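Local coordinates for protein 2-dehydropantoate 2-reductase (Porphyromonas gingivalis, PDB 2QYT) that probably catalyses the NADPH-dependent reduction of 2-dehydropantoate (ketopantoate) to (R)-pantoate, the second step from 3-methyl-2-oxobutanoate in pantothenate biosynthesis, at residues G17-Y23 / V140-K146; Q170-E174 / Y189-D193; M203-T208 / L256-Q260. One frame throughout, in Å; residues are numbered along the deposited sequence. Where two conformers were deposited one is given.

Contact 1 uses strand 137-148 of the mixed sheet in the N-terminal part of the chain, and contact 2 lies at that sheet's margin, between the start of helix 172-183 and the loop after edge strand 188-189; contact 3 joins two C-terminal helices. No helix or strand carries segments of two contacts, though 189-193 runs into helix 194-215, which carries 203-208. The centre of contact 1 lies about 9 Å from that of the chain, those of contacts 2 and 3 about 17 Å. Partly buried contact 1 mixes apolar packing with backbone amides that bind sulfate and an ethanediol; surface contact 2 is made by polar side chains; contact 3, again partly buried, sets selenomethionine-leucine packing beside a glutamine.

Contact 1 (G17-Y23 / V140-K146); sequences GGVGGYY and VYISARK. With EDO (1,2-ethanediol), chain G; SO4 (sulfate ion), chain B; SO4 (sulfate ion), chain E; SO4 (sulfate ion), chain C.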
loop_
_atom_site.group_PDB
_atom_site.type_symbol
_atom_site.label_atom_id
_atom_site.label_comp_id
_atom_site.label_asym_id
_atom_site.label_seq_id
_atom_site.Cartn_x
_atom_site.Cartn_y
_atom_site.Cartn_z
ATOM N N GLY A 17 -5.424 -8.368 5.288
ATOM C CA GLY A 17 -4.782 -9.342 4.413
ATOM C C GLY A 17 -3.289 -9.274 4.726
ATOM O O GLY A 17 -2.892 -8.884 5.858
ATOM N N GLY A 18 -2.445 -9.618 3.752
ATOM C CA GLY A 18 -1.018 -9.670 4.016
ATOM C C GLY A 18 -0.450 -8.384 4.582
ATOM O O GLY A 18 0.282 -8.387 5.571
ATOM N N VAL A 19 -0.837 -7.262 3.985
ATOM C CA VAL A 19 -0.269 -5.953 4.337
ATOM C C VAL A 19 -0.879 -5.456 5.672
ATOM O O VAL A 19 -0.163 -5.173 6.628
ATOM C CB VAL A 19 -0.467 -4.928 3.186
ATOM C CG1 VAL A 19 -0.147 -3.457 3.676
ATOM C CG2 VAL A 19 0.362 -5.354 1.920
ATOM N N GLY A 20 -2.195 -5.394 5.763
ATOM C CA GLY A 20 -2.805 -4.936 7.027
ATOM C C GLY A 20 -2.555 -5.897 8.164
ATOM O O GLY A 20 -2.366 -5.485 9.310
ATOM N N GLY A 21 -2.549 -7.191 7.875
ATOM C CA GLY A 21 -2.373 -8.180 8.920
ATOM C C GLY A 21 -0.964 -8.177 9.466
ATOM O O GLY A 21 -0.749 -8.213 10.716
ATOM N N TYR A 22 0.024 -8.124 8.573
ATOM C CA TYR A 22 1.376 -7.970 9.025
ATOM C C TYR A 22 1.646 -6.673 9.805
ATOM O O TYR A 22 2.243 -6.720 10.865
ATOM C CB TYR A 22 2.382 -8.075 7.866
ATOM C CG TYR A 22 3.772 -7.964 8.411
ATOM C CD1 TYR A 22 4.366 -9.064 9.055
ATOM C CD2 TYR A 22 4.460 -6.738 8.411
ATOM C CE1 TYR A 22 5.635 -8.990 9.590
ATOM C CE2 TYR A 22 5.757 -6.638 8.972
ATOM C CZ TYR A 22 6.337 -7.791 9.544
ATOM O OH TYR A 22 7.602 -7.764 10.095
ATOM N N TYR A 23 1.273 -5.501 9.281
ATOM C CA TYR A 23 1.578 -4.264 10.047
ATOM C C TYR A 23 0.695 -4.130 11.264
ATOM O O TYR A 23 1.147 -3.697 12.316
ATOM C CB TYR A 23 1.596 -3.024 9.154
ATOM C CG TYR A 23 2.715 -3.100 8.136
ATOM C CD1 TYR A 23 4.055 -2.982 8.539
ATOM C CD2 TYR A 23 2.446 -3.318 6.781
ATOM C CE1 TYR A 23 5.097 -3.056 7.639
ATOM C CE2 TYR A 23 3.509 -3.382 5.852
ATOM C CZ TYR A 23 4.809 -3.251 6.277
ATOM O OH TYR A 23 5.823 -3.289 5.354
ATOM N N VAL A 140 4.133 0.238 0.534
ATOM C CA VAL A 140 4.894 -0.806 1.246
ATOM C C VAL A 140 5.587 -1.707 0.239
ATOM O O VAL A 140 5.135 -1.830 -0.891
ATOM C CB VAL A 140 3.995 -1.595 2.245
ATOM C CG1 VAL A 140 3.414 -0.662 3.300
ATOM C CG2 VAL A 140 2.859 -2.352 1.543
ATOM N N TYR A 141 6.748 -2.252 0.605
ATOM C CA TYR A 141 7.381 -3.328 -0.146
ATOM C C TYR A 141 7.449 -4.506 0.811
ATOM O O TYR A 141 8.159 -4.476 1.815
ATOM C CB TYR A 141 8.787 -2.943 -0.602
ATOM C CG TYR A 141 8.831 -1.903 -1.679
ATOM C CD1 TYR A 141 8.968 -2.265 -2.998
ATOM C CD2 TYR A 141 8.690 -0.556 -1.380
ATOM C CE1 TYR A 141 9.030 -1.294 -4.026
ATOM C CE2 TYR A 141 8.727 0.416 -2.393
ATOM C CZ TYR A 141 8.892 0.045 -3.706
ATOM O OH TYR A 141 8.913 1.003 -4.707
ATOM N N ILE A 142 6.661 -5.527 0.520
ATOM C CA ILE A 142 6.477 -6.627 1.443
ATOM C C ILE A 142 5.823 -7.753 0.675
ATOM O O ILE A 142 4.944 -7.484 -0.169
ATOM C CB ILE A 142 5.632 -6.244 2.708
ATOM C CG1 ILE A 142 5.805 -7.296 3.839
ATOM C CG2 ILE A 142 4.148 -5.849 2.357
ATOM C CD1 ILE A 142 4.845 -7.077 5.124
ATOM N N SER A 143 6.269 -8.985 0.936
ATOM C CA SER A 143 5.756 -10.173 0.271
ATOM C C SER A 143 4.916 -10.995 1.228
ATOM O O SER A 143 5.364 -12.001 1.771
ATOM C CB SER A 143 6.928 -11.014 -0.212
ATOM O OG SER A 143 7.658 -10.265 -1.169
ATOM N N ALA A 144 3.681 -10.572 1.422
ATOM C CA ALA A 144 2.831 -11.083 2.489
ATOM C C ALA A 144 1.457 -11.362 1.956
ATOM O O ALA A 144 0.948 -10.621 1.106
ATOM C CB ALA A 144 2.761 -10.085 3.593
ATOM N N ARG A 145 0.855 -12.431 2.463
ATOM C CA ARG A 145 -0.360 -13.056 1.927
ATOM C C ARG A 145 -1.246 -13.468 3.101
ATOM O O ARG A 145 -0.708 -14.081 4.019
ATOM C CB ARG A 145 0.112 -14.363 1.282
ATOM C CG ARG A 145 -0.417 -14.706 -0.061
ATOM C CD ARG A 145 0.405 -15.904 -0.641
ATOM N NE ARG A 145 0.318 -17.145 0.148
ATOM C CZ ARG A 145 1.353 -17.878 0.559
ATOM N NH1 ARG A 145 2.614 -17.530 0.271
ATOM N NH2 ARG A 145 1.115 -18.979 1.257
ATOM N N LYS A 146 -2.555 -13.247 3.066
ATOM C CA LYS A 146 -3.393 -13.956 4.029
ATOM C C LYS A 146 -3.507 -15.351 3.464
ATOM O O LYS A 146 -4.064 -15.498 2.375
ATOM C CB LYS A 146 -4.783 -13.351 4.162
ATOM C CG LYS A 146 -5.685 -14.220 5.020
ATOM C CD LYS A 146 -7.009 -13.549 5.242
ATOM C CE LYS A 146 -8.006 -13.966 4.214
ATOM N NZ LYS A 146 -8.788 -12.749 3.899
HETATM C C1 EDO G . -3.627 -5.908 2.683
HETATM O O1 EDO G . -4.355 -6.079 3.901
HETATM C C2 EDO G . -3.655 -7.170 1.819
HETATM O O2 EDO G . -2.396 -7.261 1.165
HETATM S S SO4 B . -3.644 -10.762 0.448
HETATM O O1 SO4 B . -2.414 -10.076 0.785
HETATM O O2 SO4 B . -3.386 -11.402 -0.847
HETATM O O3 SO4 B . -4.034 -11.742 1.446
HETATM O O4 SO4 B . -4.718 -9.793 0.329
HETATM S S SO4 E . -8.114 -7.500 2.295
HETATM O O1 SO4 E . -8.338 -8.838 2.821
HETATM O O2 SO4 E . -7.224 -7.553 1.124
HETATM O O3 SO4 E . -9.429 -6.935 1.986
HETATM O O4 SO4 E . -7.474 -6.656 3.296
HETATM S S SO4 C . -10.373 -9.226 5.977
HETATM O O1 SO4 C . -9.292 -8.802 6.844
HETATM O O2 SO4 C . -9.740 -9.956 4.874
HETATM O O3 SO4 C . -11.301 -10.120 6.664
HETATM O O4 SO4 C . -11.042 -8.007 5.479
#
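Gly17 is the N-cap of helix 18-33, whose first turn crosses strand 137-148; the axes of 18-23 and 140-146 are nearly perpendicular (98°), 6.9 Å apart. Its CA lies 4.0 Å from Lys146 CB, and its N donates to O1 of an ethanediol (2.9 Å). The backbones come closest at Gly18, its CA 4.0 Å from Arg145 CA, and a CB here would clash with Ala144 O. Gly18 N and Lys146 N both bind one sulfate, at 3.0 Å to O1 and 2.7 Å to O3. Val19 packs CG1 on Val140 CG2 and CG2 on Ile142 CG2, both at 3.8 Å. Gly20 N returns to the ethanediol O1 (2.9 Å). Tyr22 CD2 lies 3.3 Å from Ile142 CD1, while its hydroxyl bonds Arg65; Tyr23 CE2 reaches Val140 CG1 at 3.7 Å, its hydroxyl bonding Glu159. Gly17 and Gly20 fit the GxGxxG pattern of a Rossmann dinucleotide-binding turn, in keeping with NADPH use. No hydrogen bond joins helix to strand: apolar side chains hold them together at one end, and at the other the close glycine backbone leaves amides turned to anions, consistent with a site for cofactor phosphates.

Contact 2 (Q170-E174 / Y189-D193); sequences QTDDE and YNPTD. With SO4 (sulfate ion), chain F.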
loop_
_atom_site.group_PDB
_atom_site.type_symbol
_atom_site.label_atom_id
_atom_site.label_comp_id
_atom_site.label_asym_id
_atom_site.label_seq_id
_atom_site.Cartn_x
_atom_site.Cartn_y
_atom_site.Cartn_z
ATOM N N GLN A 170 7.865 18.041 8.025
ATOM C CA GLN A 170 7.135 16.938 8.631
ATOM C C GLN A 170 6.276 17.459 9.825
ATOM O O GLN A 170 6.697 18.340 10.587
ATOM C CB GLN A 170 8.086 15.769 8.958
ATOM C CG GLN A 170 9.508 15.970 8.340
ATOM C CD GLN A 170 10.031 14.856 7.390
ATOM O OE1 GLN A 170 11.183 14.421 7.520
ATOM N NE2 GLN A 170 9.213 14.435 6.415
ATOM N N THR A 171 5.044 16.982 9.933
ATOM C CA THR A 171 4.160 17.459 10.997
ATOM C C THR A 171 4.360 16.648 12.292
ATOM O O THR A 171 5.051 15.628 12.309
ATOM C CB THR A 171 2.666 17.466 10.563
ATOM O OG1 THR A 171 2.189 16.125 10.409
ATOM C CG2 THR A 171 2.479 18.214 9.250
ATOM N N ASP A 172 3.761 17.122 13.372
ATOM C CA ASP A 172 3.821 16.435 14.652
ATOM C C ASP A 172 3.185 15.061 14.583
ATOM O O ASP A 172 3.733 14.119 15.138
ATOM C CB ASP A 172 3.132 17.265 15.742
ATOM C CG ASP A 172 3.901 18.515 16.084
ATOM O OD1 ASP A 172 5.114 18.585 15.724
ATOM O OD2 ASP A 172 3.291 19.425 16.704
ATOM N N ASP A 173 2.022 14.966 13.926
ATOM C CA ASP A 173 1.310 13.688 13.769
ATOM C C ASP A 173 2.182 12.726 12.965
ATOM O O ASP A 173 2.186 11.540 13.263
ATOM C CB ASP A 173 -0.078 13.850 13.117
ATOM C CG ASP A 173 -1.189 14.265 14.129
ATOM O OD1 ASP A 173 -0.918 14.381 15.356
ATOM O OD2 ASP A 173 -2.359 14.476 13.691
ATOM N N GLU A 174 2.951 13.255 11.999
ATOM C CA GLU A 174 3.856 12.440 11.142
ATOM C C GLU A 174 5.067 11.877 11.871
ATOM O O GLU A 174 5.365 10.688 11.767
ATOM C CB GLU A 174 4.395 13.274 9.993
ATOM C CG GLU A 174 3.728 13.090 8.717
ATOM C CD GLU A 174 4.396 13.888 7.651
ATOM O OE1 GLU A 174 4.885 13.257 6.700
ATOM O OE2 GLU A 174 4.430 15.130 7.739
ATOM N N TYR A 189 9.813 4.785 6.997
ATOM C CA TYR A 189 10.556 5.919 6.512
ATOM C C TYR A 189 9.515 6.959 6.150
ATOM O O TYR A 189 8.436 6.629 5.620
ATOM C CB TYR A 189 11.365 5.546 5.255
ATOM C CG TYR A 189 12.345 4.371 5.402
ATOM C CD1 TYR A 189 11.911 3.042 5.573
ATOM C CD2 TYR A 189 13.718 4.592 5.295
ATOM C CE1 TYR A 189 12.870 1.979 5.702
ATOM C CE2 TYR A 189 14.637 3.563 5.390
ATOM C CZ TYR A 189 14.221 2.282 5.602
ATOM O OH TYR A 189 15.204 1.363 5.712
ATOM N N ASN A 190 9.826 8.208 6.438
ATOM C CA ASN A 190 8.847 9.270 6.272
ATOM C C ASN A 190 9.469 10.334 5.385
ATOM O O ASN A 190 9.820 11.402 5.851
ATOM C CB ASN A 190 8.392 9.787 7.672
ATOM C CG ASN A 190 7.560 11.060 7.631
ATOM O OD1 ASN A 190 7.667 11.877 8.539
ATOM N ND2 ASN A 190 6.701 11.216 6.632
ATOM N N PRO A 191 9.616 10.040 4.092
ATOM C CA PRO A 191 10.319 11.003 3.293
ATOM C C PRO A 191 9.441 12.179 2.930
ATOM O O PRO A 191 8.218 12.086 2.868
ATOM C CB PRO A 191 10.654 10.207 2.026
ATOM C CG PRO A 191 9.417 9.309 1.872
ATOM C CD PRO A 191 9.180 8.879 3.289
ATOM N N THR A 192 10.097 13.280 2.647
ATOM C CA THR A 192 9.426 14.487 2.235
ATOM C C THR A 192 8.884 14.388 0.801
ATOM O O THR A 192 7.763 14.880 0.496
ATOM C CB THR A 192 10.376 15.697 2.429
ATOM O OG1 THR A 192 9.625 16.894 2.289
ATOM C CG2 THR A 192 11.556 15.676 1.431
ATOM N N ASP A 193 9.676 13.745 -0.065
ATOM C CA ASP A 193 9.281 13.433 -1.432
ATOM C C ASP A 193 8.519 12.108 -1.488
ATOM O O ASP A 193 8.869 11.188 -2.238
ATOM C CB ASP A 193 10.490 13.465 -2.398
ATOM C CG ASP A 193 11.629 12.498 -2.004
ATOM O OD1 ASP A 193 11.820 12.196 -0.794
ATOM O OD2 ASP A 193 12.363 12.060 -2.931
HETATM S S SO4 F . 13.569 8.460 7.653
HETATM O O1 SO4 F . 14.469 8.056 8.743
HETATM O O2 SO4 F . 13.660 7.547 6.520
HETATM O O3 SO4 F . 12.180 8.518 8.132
HETATM O O4 SO4 F . 13.976 9.798 7.221
#
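Glu174 and Asn190 make the shortest hydrogen bond between the segments. The Glu174 side chain, with chi1 at -100° between wells and chi2 t, brings OE1 to 2.7 Å from Asn190 ND2, which donates to it almost linearly (170°). Asn190, whose CA-CB bond points toward 170-174, has chi1 t, and its ND2 also bonds the carbonyl of Phe163 on the neighbouring strand 158-164. The other carboxylate oxygen, Glu174 OE2, accepts from Thr171 N at 2.9 Å. Together with the weak return bond from Glu174 N to Thr171 OG1 (3.4 Å), made with Thr171 chi1 at p, this is a capping box at the start of helix 172-183, so the same glutamate closes the helix end and grips the loop that follows edge strand 188-189 and leads into helix 194-215. Gln170 is less regular: chi1 of -10° and chi2 of -123° are both off the wells, and its NE2 makes a weak bond to Asn190 O at 3.1 Å. Asn190 N, for its part, donates to sulfate O3 at 2.9 Å.

Contact 3 (M203-T208 / L256-Q260); sequences MMISVT and LLDKQ
Residues 203-208 and 256-260, of helices 194-215 and 252-262, are helical, with phi/psi near -60/-48 except Ile205 (-78/-31), Ser206 (psi -63°), Asp258 to Gln260 (psi -39°, -37°, -32°). The segment axes cross at -61° and approach to 10.7 Å; the nearest CA atoms, of Met204 and Leu256, are 6.4 Å apart. Residues 203 and 204 are selenomethionines. Met203 (m, t, chi3 -30°) sets CE 3.4 Å from CD1 of Leu256 (m, t). Met204, m at all three chi angles, curls its SE to 3.5 Å from Leu256 CD2 and 3.4 Å from both Leu256 O and Gln260 NE2, with CE 3.8 Å from Lys259 CG. Gln260 (chi1 -39°, chi2 -97°) extends between the helices. Such oblique helix packing builds the all-helical C-terminal domain of the ketopantoate reductase family; Leu234 of helix 227-244 touches both Val207 and Leu256. The interface is mixed: Gln260 OE1 lies 3.0 Å from Thr208 OG1 (chi1 m), itself 2.7 Å from Met204 O, whereas Gln260 NE2, 3.3 Å from Val207 CG2, is buried without a polar partner.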
loop_
_atom_site.group_PDB
_atom_site.type_symbol
_atom_site.label_atom_id
_atom_site.label_comp_id
_atom_site.label_asym_id
_atom_site.label_seq_id
_atom_site.Cartn_x
_atom_site.Cartn_y
_atom_site.Cartn_z
HETATM N N MSE A 203 5.128 2.552 -11.123
HETATM C CA MSE A 203 5.750 2.349 -12.432
HETATM C C MSE A 203 6.318 0.929 -12.574
HETATM O O MSE A 203 6.034 0.255 -13.566
HETATM C CB MSE A 203 6.823 3.397 -12.681
HETATM C CG MSE A 203 6.299 4.790 -12.982
HETATM SE SE MSE A 203 7.757 6.121 -13.030
HETATM C CE MSE A 203 8.973 5.290 -11.765
HETATM N N MSE A 204 7.061 0.476 -11.562
HETATM C CA MSE A 204 7.624 -0.871 -11.502
HETATM C C MSE A 204 6.568 -1.971 -11.628
HETATM O O MSE A 204 6.701 -2.914 -12.400
HETATM C CB MSE A 204 8.339 -1.055 -10.170
HETATM C CG MSE A 204 9.613 -0.261 -10.025
HETATM SE SE MSE A 204 11.005 -0.915 -11.205
HETATM C CE MSE A 204 11.090 -2.770 -10.563
ATOM N N ILE A 205 5.516 -1.854 -10.827
ATOM C CA ILE A 205 4.477 -2.875 -10.806
ATOM C C ILE A 205 3.536 -2.737 -12.004
ATOM O O ILE A 205 3.020 -3.724 -12.504
ATOM C CB ILE A 205 3.717 -2.903 -9.473
ATOM C CG1 ILE A 205 2.576 -3.919 -9.535
ATOM C CG2 ILE A 205 3.176 -1.543 -9.150
ATOM C CD1 ILE A 205 1.778 -4.067 -8.266
ATOM N N SER A 206 3.334 -1.514 -12.479
ATOM C CA SER A 206 2.621 -1.307 -13.735
ATOM C C SER A 206 3.377 -2.052 -14.853
ATOM O O SER A 206 2.864 -3.013 -15.424
ATOM C CB SER A 206 2.476 0.195 -14.017
ATOM O OG SER A 206 1.792 0.456 -15.226
ATOM N N VAL A 207 4.618 -1.666 -15.125
ATOM C CA VAL A 207 5.355 -2.303 -16.243
ATOM C C VAL A 207 5.396 -3.824 -16.074
ATOM O O VAL A 207 5.025 -4.549 -16.992
ATOM C CB VAL A 207 6.770 -1.719 -16.503
ATOM C CG1 VAL A 207 6.711 -0.200 -16.757
ATOM C CG2 VAL A 207 7.713 -2.049 -15.375
ATOM N N THR A 208 5.788 -4.283 -14.883
ATOM C CA THR A 208 5.949 -5.714 -14.580
ATOM C C THR A 208 4.641 -6.488 -14.723
ATOM O O THR A 208 4.608 -7.534 -15.378
ATOM C CB THR A 208 6.535 -5.946 -13.165
ATOM O OG1 THR A 208 7.798 -5.280 -13.051
ATOM C CG2 THR A 208 6.709 -7.433 -12.886
ATOM N N LEU A 256 14.656 2.052 -12.733
ATOM C CA LEU A 256 13.617 1.029 -12.824
ATOM C C LEU A 256 14.094 -0.229 -13.550
ATOM O O LEU A 256 13.854 -1.347 -13.083
ATOM C CB LEU A 256 12.358 1.572 -13.524
ATOM C CG LEU A 256 11.494 2.721 -12.979
ATOM C CD1 LEU A 256 10.255 2.889 -13.856
ATOM C CD2 LEU A 256 11.113 2.539 -11.525
ATOM N N LEU A 257 14.762 -0.031 -14.689
ATOM C CA LEU A 257 15.248 -1.127 -15.535
ATOM C C LEU A 257 16.112 -2.136 -14.772
ATOM O O LEU A 257 15.864 -3.343 -14.835
ATOM C CB LEU A 257 16.044 -0.576 -16.734
ATOM C CG LEU A 257 16.200 -1.303 -18.082
ATOM C CD1 LEU A 257 17.562 -0.934 -18.681
ATOM C CD2 LEU A 257 16.045 -2.829 -18.035
ATOM N N ASP A 258 17.120 -1.640 -14.056
ATOM C CA ASP A 258 18.094 -2.511 -13.401
ATOM C C ASP A 258 17.483 -3.369 -12.289
ATOM O O ASP A 258 17.836 -4.544 -12.144
ATOM C CB ASP A 258 19.278 -1.700 -12.876
ATOM C CG ASP A 258 20.543 -2.516 -12.807
ATOM O OD1 ASP A 258 20.991 -2.820 -11.681
ATOM O OD2 ASP A 258 21.080 -2.872 -13.879
ATOM N N LYS A 259 16.566 -2.773 -11.523
ATOM C CA LYS A 259 15.820 -3.462 -10.459
ATOM C C LYS A 259 15.072 -4.716 -10.957
ATOM O O LYS A 259 14.995 -5.729 -10.246
ATOM C CB LYS A 259 14.858 -2.482 -9.764
ATOM C CG LYS A 259 14.253 -2.977 -8.441
ATOM C CD LYS A 259 15.284 -3.039 -7.308
ATOM C CE LYS A 259 14.919 -4.090 -6.256
ATOM N NZ LYS A 259 15.940 -4.166 -5.178
ATOM N N GLN A 260 14.545 -4.637 -12.180
ATOM C CA GLN A 260 13.929 -5.784 -12.872
ATOM C C GLN A 260 14.900 -6.964 -13.085
ATOM O O GLN A 260 14.479 -8.125 -13.087
ATOM C CB GLN A 260 13.371 -5.350 -14.237
ATOM C CG GLN A 260 12.703 -3.967 -14.278
ATOM C CD GLN A 260 11.197 -4.013 -14.137
ATOM O OE1 GLN A 260 10.574 -5.070 -14.236
ATOM N NE2 GLN A 260 10.598 -2.849 -13.916
#